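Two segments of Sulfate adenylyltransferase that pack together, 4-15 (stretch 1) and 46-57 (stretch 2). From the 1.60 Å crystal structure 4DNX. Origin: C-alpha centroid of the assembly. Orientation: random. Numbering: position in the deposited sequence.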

# COMPACT_ATOMS: atom_id res chain seq x y z
N PRO A 4 -8.22 -4.22 -19.37
CA PRO A 4 -9.25 -3.91 -18.38
C PRO A 4 -10.63 -4.15 -19.02
O PRO A 4 -10.77 -4.21 -20.26
CB PRO A 4 -9.06 -2.41 -18.11
CG PRO A 4 -7.63 -2.09 -18.60
CD PRO A 4 -7.40 -3.05 -19.73
N VAL A 5 -11.66 -4.28 -18.18
CA VAL A 5 -12.96 -4.55 -18.75
C VAL A 5 -13.55 -3.26 -19.33
O VAL A 5 -13.66 -2.31 -18.61
CB VAL A 5 -13.95 -5.15 -17.70
CG1 VAL A 5 -15.24 -5.58 -18.42
CG2 VAL A 5 -13.31 -6.39 -17.02
N GLY A 6 -13.88 -3.26 -20.61
CA GLY A 6 -14.59 -2.08 -21.21
C GLY A 6 -13.78 -0.84 -21.55
O GLY A 6 -14.37 0.17 -21.95
N SER A 7 -12.45 -0.90 -21.40
CA SER A 7 -11.55 0.20 -21.81
C SER A 7 -10.12 -0.30 -21.96
O SER A 7 -9.77 -1.38 -21.51
CB SER A 7 -11.56 1.33 -20.78
OG SER A 7 -11.07 0.84 -19.54
N ASP A 8 -9.26 0.51 -22.57
CA ASP A 8 -7.88 0.07 -22.75
C ASP A 8 -7.00 0.30 -21.51
O ASP A 8 -5.97 -0.37 -21.34
CB ASP A 8 -7.26 0.77 -23.96
CG ASP A 8 -7.92 0.37 -25.29
OD1 ASP A 8 -8.47 -0.75 -25.41
OD2 ASP A 8 -7.83 1.17 -26.24
N GLU A 9 -7.41 1.24 -20.67
CA GLU A 9 -6.71 1.53 -19.41
C GLU A 9 -7.70 1.65 -18.29
O GLU A 9 -8.84 2.05 -18.51
CB GLU A 9 -5.97 2.87 -19.54
CG GLU A 9 -4.90 2.80 -20.63
CD GLU A 9 -3.67 3.58 -20.28
OE1 GLU A 9 -3.81 4.74 -19.81
OE2 GLU A 9 -2.56 3.04 -20.50
N LEU A 10 -7.27 1.30 -17.07
CA LEU A 10 -8.12 1.52 -15.88
C LEU A 10 -8.46 3.00 -15.72
O LEU A 10 -7.64 3.89 -16.03
CB LEU A 10 -7.45 1.04 -14.60
CG LEU A 10 -7.28 -0.48 -14.49
CD1 LEU A 10 -6.46 -0.75 -13.20
CD2 LEU A 10 -8.62 -1.27 -14.43
N ARG A 11 -9.67 3.24 -15.24
CA ARG A 11 -10.19 4.61 -15.02
C ARG A 11 -10.67 4.77 -13.56
O ARG A 11 -11.88 4.99 -13.31
CB ARG A 11 -11.31 4.93 -16.04
CG ARG A 11 -10.88 4.79 -17.49
CD ARG A 11 -11.77 5.57 -18.46
NE ARG A 11 -11.36 5.31 -19.84
CZ ARG A 11 -12.19 5.02 -20.84
NH1 ARG A 11 -13.50 4.94 -20.64
NH2 ARG A 11 -11.70 4.80 -22.06
N PRO A 12 -9.73 4.70 -12.60
CA PRO A 12 -10.09 4.76 -11.18
C PRO A 12 -10.66 6.15 -10.81
O PRO A 12 -10.39 7.15 -11.50
CB PRO A 12 -8.74 4.56 -10.46
CG PRO A 12 -7.67 5.12 -11.46
CD PRO A 12 -8.26 4.62 -12.80
N ARG A 13 -11.43 6.19 -9.72
CA ARG A 13 -12.09 7.43 -9.31
C ARG A 13 -11.36 8.13 -8.14
O ARG A 13 -11.74 9.23 -7.72
CB ARG A 13 -13.57 7.16 -8.96
CG ARG A 13 -14.37 6.51 -10.13
CD ARG A 13 -14.32 7.37 -11.40
NE ARG A 13 -14.99 8.64 -11.23
CZ ARG A 13 -15.11 9.56 -12.19
NH1 ARG A 13 -14.61 9.33 -13.42
NH2 ARG A 13 -15.73 10.72 -11.93
N PHE A 14 -10.28 7.52 -7.67
CA PHE A 14 -9.44 8.19 -6.63
C PHE A 14 -8.75 9.42 -7.18
O PHE A 14 -8.29 9.43 -8.34
CB PHE A 14 -8.39 7.21 -6.04
CG PHE A 14 -7.48 7.85 -5.05
CD1 PHE A 14 -7.93 8.17 -3.75
CD2 PHE A 14 -6.15 8.11 -5.39
CE1 PHE A 14 -7.05 8.79 -2.84
CE2 PHE A 14 -5.26 8.72 -4.51
CZ PHE A 14 -5.70 9.07 -3.22
N VAL A 15 -8.68 10.46 -6.35
CA VAL A 15 -8.01 11.71 -6.79
C VAL A 15 -6.49 11.56 -6.55
O VAL A 15 -5.93 11.98 -5.51
CB VAL A 15 -8.57 12.93 -6.07
CG1 VAL A 15 -7.92 14.24 -6.65
CG2 VAL A 15 -10.08 12.95 -6.27
N MET A 46 -14.31 0.66 -4.06
CA MET A 46 -14.00 -0.20 -5.24
C MET A 46 -13.89 0.69 -6.50
O MET A 46 -12.99 0.49 -7.34
CB MET A 46 -15.03 -1.33 -5.44
CG MET A 46 -15.03 -2.38 -4.29
SD MET A 46 -13.51 -3.41 -4.38
CE MET A 46 -14.01 -4.57 -5.59
N LEU A 47 -14.79 1.66 -6.62
CA LEU A 47 -14.67 2.62 -7.74
C LEU A 47 -13.37 3.45 -7.65
O LEU A 47 -12.68 3.69 -8.68
CB LEU A 47 -15.89 3.58 -7.69
CG LEU A 47 -17.18 2.95 -8.28
CD1 LEU A 47 -18.37 3.80 -7.79
CD2 LEU A 47 -17.09 2.91 -9.80
N GLY A 48 -13.05 3.95 -6.46
CA GLY A 48 -11.82 4.73 -6.23
C GLY A 48 -10.57 3.95 -6.60
O GLY A 48 -9.64 4.51 -7.14
N ALA A 49 -10.60 2.64 -6.32
CA ALA A 49 -9.39 1.78 -6.42
C ALA A 49 -9.27 1.13 -7.80
O ALA A 49 -8.31 0.39 -8.05
CB ALA A 49 -9.47 0.70 -5.34
N GLY A 50 -10.21 1.43 -8.71
CA GLY A 50 -10.13 0.93 -10.10
C GLY A 50 -10.72 -0.47 -10.31
O GLY A 50 -10.76 -0.97 -11.45
N TYR A 51 -11.19 -1.11 -9.25
CA TYR A 51 -11.78 -2.43 -9.39
C TYR A 51 -13.07 -2.42 -10.25
O TYR A 51 -13.37 -3.41 -10.94
CB TYR A 51 -12.08 -3.01 -8.02
CG TYR A 51 -10.83 -3.47 -7.28
CD1 TYR A 51 -10.12 -4.60 -7.72
CD2 TYR A 51 -10.39 -2.80 -6.12
CE1 TYR A 51 -8.97 -5.03 -7.03
CE2 TYR A 51 -9.27 -3.19 -5.41
CZ TYR A 51 -8.55 -4.34 -5.88
OH TYR A 51 -7.46 -4.76 -5.17
N PHE A 52 -13.84 -1.33 -10.19
CA PHE A 52 -15.10 -1.24 -10.95
C PHE A 52 -14.95 -0.34 -12.17
O PHE A 52 -15.92 0.20 -12.72
CB PHE A 52 -16.25 -0.78 -10.04
CG PHE A 52 -16.68 -1.78 -8.99
CD1 PHE A 52 -16.21 -3.11 -8.95
CD2 PHE A 52 -17.54 -1.36 -8.00
CE1 PHE A 52 -16.65 -4.00 -7.96
CE2 PHE A 52 -17.99 -2.25 -6.97
CZ PHE A 52 -17.55 -3.53 -6.94
N SER A 53 -13.72 -0.24 -12.67
CA SER A 53 -13.50 0.50 -13.90
C SER A 53 -14.21 -0.09 -15.13
O SER A 53 -14.38 -1.33 -15.18
CB SER A 53 -11.98 0.49 -14.23
OG SER A 53 -11.70 1.15 -15.48
N PRO A 54 -15.00 0.76 -15.78
CA PRO A 54 -14.61 2.13 -16.12
C PRO A 54 -15.78 2.99 -15.59
O PRO A 54 -15.98 4.13 -16.06
CB PRO A 54 -14.59 2.15 -17.66
CG PRO A 54 -15.65 1.20 -18.03
CD PRO A 54 -15.55 0.09 -16.99
N LEU A 55 -16.57 2.46 -14.65
CA LEU A 55 -17.75 3.22 -14.20
C LEU A 55 -17.37 4.47 -13.42
O LEU A 55 -16.35 4.52 -12.71
CB LEU A 55 -18.67 2.32 -13.35
CG LEU A 55 -19.64 1.42 -14.13
CD1 LEU A 55 -18.94 0.50 -15.07
CD2 LEU A 55 -20.44 0.58 -13.14
N ASP A 56 -18.22 5.51 -13.53
CA ASP A 56 -17.86 6.81 -12.92
C ASP A 56 -18.45 7.13 -11.56
O ASP A 56 -18.01 8.07 -10.91
CB ASP A 56 -18.10 8.00 -13.88
CG ASP A 56 -19.54 8.26 -14.16
OD1 ASP A 56 -20.44 7.78 -13.41
OD2 ASP A 56 -19.79 8.99 -15.15
N GLY A 57 -19.41 6.32 -11.12
CA GLY A 57 -20.10 6.61 -9.88
C GLY A 57 -21.36 5.79 -9.70
O GLY A 57 -21.44 4.67 -10.18
O HOH W 1 -11.85 -0.62 -17.28
O HOH W 2 -13.89 3.35 -12.50
O HOH W 3 -14.02 6.59 -14.59

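Three direct hydrogen bonds join the stretches, and in all of them a backbone amide of stretch 1 is the donor. Arg-13 N reaches Leu-47 O at 3.0 Å and Phe-14 N reaches Gly-48 O at 3.1 Å, so consecutive amides bind consecutive carbonyls in the last turn of the helix. The third acceptor is a side chain: Ser-53, with chi1 in the t rotamer and its CA-to-CB bond directed toward stretch 1, places OG 2.9 Å from Arg-11 N. A small hydroxyl suits this buried position, since it can accept the amide proton and still meet water.

That water, water 1, lies 2.5 Å from Ser-53 OG and donates to Val-5 O and to Ser-7 OG, both at 2.8 Å. Ser-7 OG in turn donates to Glu-9 O at 2.7 Å, tying the loop of stretch 1 back on itself. Water 3 extends the bridging: it donates to Arg-11 O at 3.0 Å, accepts from Arg-13 NH1 at 3.0 Å and makes a weak bond to Pro-54 O at 3.5 Å.

Van der Waals packing fills the space between these links, and 611 Å² is buried in all. Pro-12 CB lies 3.4 Å from Gly-48 O, where the two backbones run close; the CA atoms of Pro-12 and Gly-50 are 4.0 Å apart. Gly-50, with positive phi, is the first residue after the helix to leave helical phi/psi, in a Schellman motif. A CB there would point toward stretch 1, about 3.6 Å from Pro-12 CB, and would also jam against the preceding carbonyl. Leu-10 CD2 packs 3.8 Å from Ser-53 CB, while Pro-54 CD rests 3.5 Å from Val-5 O.

Arg-13, with its first three chi angles all m, folds over stretch 2. Asp-56 O lies over one guanidinium face, 3.1 Å from Arg-13 NE, but the angle is too poor for a hydrogen bond.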